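PTS system, lactose-specific IIBC components (Streptococcus pneumoniae, PDB 3NBM) probably passes a phosphoryl group to lactose during its uptake, as the IIB domain of a phosphoenolpyruvate-dependent phosphotransferase system. Local coordinates at residues 10-14 against 42-47. Sequence-based numbering, arbitrary orientation.
Sequences LVLCA and GAYGAH
Leu12 CD1 lies over one face of the His47 imidazole, 4.1 Å from the ring centroid, a CH-pi contact offset toward the rim. At the edge of that ring, in its plane, Gly45 N donates to His47 ND1 at 3.0 Å, which holds the imidazole's rotation and is consistent with ND1 carrying no proton. His47 CE1 sits over the centre of one face of the Tyr44 ring. Leu12 CD1 also meets Tyr44 CD2 obliquely at 3.8 Å; Leu12 CG stands anti to its carbonyl carbon (chi1 -64°) and CD1 continues the chain extended, which carries this methyl to both rings. Parallel strand pairing underlies this cluster: Gly42 N bonds to Val11 O, Cys13 N to Gly42 O, and Tyr44 N to Cys13 O at 2.8 Å. The last bond carries the pairing into the type II turn Ala43-Ala46. Cys13 ends strand 7-13 before the P-loop-like turn into helix 18-33 and is probably the phosphorylated cysteine, as in related IIB domains. The two strands belong to a beta-alpha-beta unit, with 37-43 at the sheet edge. Helix 18-33 covers the Val11 and Cys13 face, while Met70 of helix 67-74 packs against Leu12, Tyr44 and His47.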
ATOM      1  N   LEU A  10      -0.665   4.064   1.092  1.00  5.14           N
ATOM      2  CA  LEU A  10      -2.019   3.895   0.563  1.00  4.95           C
ATOM      3  C   LEU A  10      -2.115   2.564  -0.158  1.00  5.13           C
ATOM      4  O   LEU A  10      -1.302   2.280  -1.035  1.00  6.09           O
ATOM      5  CB  LEU A  10      -2.365   5.044  -0.384  1.00  5.99           C
ATOM      6  CG  LEU A  10      -3.764   5.008  -1.027  1.00  6.12           C
ATOM      7  CD1 LEU A  10      -4.868   5.134   0.017  1.00  7.97           C
ATOM      8  CD2 LEU A  10      -3.868   6.144  -2.044  1.00  8.30           C
ATOM      9  N   VAL A  11      -3.050   1.720   0.272  1.00  4.88           N
ATOM     10  CA  VAL A  11      -3.334   0.449  -0.388  1.00  5.28           C
ATOM     11  C   VAL A  11      -4.606   0.626  -1.232  1.00  4.87           C
ATOM     12  O   VAL A  11      -5.622   1.060  -0.711  1.00  5.78           O
ATOM     13  CB  VAL A  11      -3.512  -0.719   0.610  1.00  5.22           C
ATOM     14  CG1 VAL A  11      -3.647  -2.054  -0.125  1.00  6.89           C
ATOM     15  CG2 VAL A  11      -2.396  -0.748   1.647  1.00  6.78           C
ATOM     16  N   LEU A  12      -4.525   0.288  -2.520  1.00  5.44           N
ATOM     17  CA  LEU A  12      -5.655   0.457  -3.430  1.00  5.56           C
ATOM     18  C   LEU A  12      -6.155  -0.888  -3.917  1.00  6.57           C
ATOM     19  O   LEU A  12      -5.376  -1.769  -4.262  1.00  7.28           O
ATOM     20  CB  LEU A  12      -5.254   1.319  -4.646  1.00  5.68           C
ATOM     21  CG  LEU A  12      -4.866   2.768  -4.313  1.00  5.80           C
ATOM     22  CD1 LEU A  12      -4.360   3.477  -5.582  1.00  7.84           C
ATOM     23  CD2 LEU A  12      -6.023   3.518  -3.635  1.00  7.89           C
ATOM     24  N   CYS A  13      -7.478  -1.031  -3.971  1.00  6.93           N
ATOM     25  CA  CYS A  13      -8.101  -2.192  -4.599  1.00  7.46           C
ATOM     26  C   CYS A  13      -9.127  -1.701  -5.627  1.00  8.61           C
ATOM     27  O   CYS A  13      -9.184  -0.503  -5.939  1.00  9.69           O
ATOM     28  CB  CYS A  13      -8.711  -3.158  -3.559  1.00  8.00           C
ATOM     29  SG  CYS A  13     -10.080  -2.522  -2.616  1.00  8.31           S
ATOM     30  N   ALA A  14      -9.911  -2.638  -6.151  1.00  8.98           N
ATOM     31  CA  ALA A  14     -10.918  -2.341  -7.143  1.00 10.62           C
ATOM     32  C   ALA A  14     -12.289  -2.095  -6.516  1.00 11.51           C
ATOM     33  O   ALA A  14     -13.289  -2.009  -7.231  1.00 14.52           O
ATOM     34  CB  ALA A  14     -10.999  -3.476  -8.192  1.00 11.51           C
ATOM     35  N   GLY A  42      -8.156   2.518  -0.110  1.00  7.08           N
ATOM     36  CA  GLY A  42      -9.049   3.213  -0.998  1.00  8.18           C
ATOM     37  C   GLY A  42      -9.274   2.445  -2.264  1.00  7.40           C
ATOM     38  O   GLY A  42      -8.623   1.419  -2.527  1.00  7.47           O
ATOM     39  N   ALA A  43     -10.197   2.944  -3.090  1.00  8.19           N
ATOM     40  CA  ALA A  43     -10.479   2.392  -4.404  1.00  8.10           C
ATOM     41  C   ALA A  43      -9.623   3.074  -5.485  1.00  7.54           C
ATOM     42  O   ALA A  43      -9.495   4.299  -5.495  1.00  8.08           O
ATOM     43  CB  ALA A  43     -11.978   2.568  -4.771  1.00  9.89           C
ATOM     44  N   TYR A  44      -9.072   2.278  -6.390  1.00  7.13           N
ATOM     45  CA  TYR A  44      -8.357   2.824  -7.545  1.00  6.89           C
ATOM     46  C   TYR A  44      -9.339   3.640  -8.370  1.00  7.11           C
ATOM     47  O   TYR A  44     -10.385   3.146  -8.770  1.00  8.91           O
ATOM     48  CB  TYR A  44      -7.716   1.696  -8.366  1.00  6.51           C
ATOM     49  CG  TYR A  44      -6.697   2.198  -9.367  1.00  6.84           C
ATOM     50  CD1 TYR A  44      -7.059   2.715 -10.610  1.00  6.40           C
ATOM     51  CD2 TYR A  44      -5.357   2.233  -9.037  1.00  7.29           C
ATOM     52  CE1 TYR A  44      -6.101   3.243 -11.477  1.00  6.88           C
ATOM     53  CE2 TYR A  44      -4.421   2.726  -9.893  1.00  7.02           C
ATOM     54  CZ  TYR A  44      -4.789   3.247 -11.107  1.00  6.73           C
ATOM     55  OH  TYR A  44      -3.803   3.770 -11.933  1.00  8.29           O
ATOM     56  N   GLY A  45      -8.985   4.881  -8.629  1.00  7.12           N
ATOM     57  CA  GLY A  45      -9.862   5.841  -9.276  1.00  7.68           C
ATOM     58  C   GLY A  45     -10.291   7.000  -8.396  1.00  8.17           C
ATOM     59  O   GLY A  45     -10.699   8.039  -8.912  1.00  9.30           O
ATOM     60  N   ALA A  46     -10.205   6.836  -7.069  1.00  8.05           N
ATOM     61  CA  ALA A  46     -10.449   7.922  -6.107  1.00  8.51           C
ATOM     62  C   ALA A  46      -9.150   8.544  -5.633  1.00  7.56           C
ATOM     63  O   ALA A  46      -9.162   9.408  -4.767  1.00  8.77           O
ATOM     64  CB  ALA A  46     -11.260   7.429  -4.898  1.00  9.36           C
ATOM     65  N   HIS A  47      -8.029   8.158  -6.257  1.00  7.51           N
ATOM     66  CA  HIS A  47      -6.706   8.463  -5.725  1.00  7.74           C
ATOM     67  C   HIS A  47      -5.944   9.566  -6.462  1.00  8.07           C
ATOM     68  O   HIS A  47      -4.859   9.942  -6.027  1.00  8.51           O
ATOM     69  CB  HIS A  47      -5.855   7.203  -5.727  1.00  7.53           C
ATOM     70  CG  HIS A  47      -5.514   6.774  -7.107  1.00  7.13           C
ATOM     71  ND1 HIS A  47      -6.425   6.199  -7.963  1.00  7.09           N
ATOM     72  CD2 HIS A  47      -4.384   6.965  -7.821  1.00  8.06           C
ATOM     73  CE1 HIS A  47      -5.843   6.003  -9.132  1.00  6.86           C
ATOM     74  NE2 HIS A  47      -4.608   6.463  -9.068  1.00  8.07           N
TER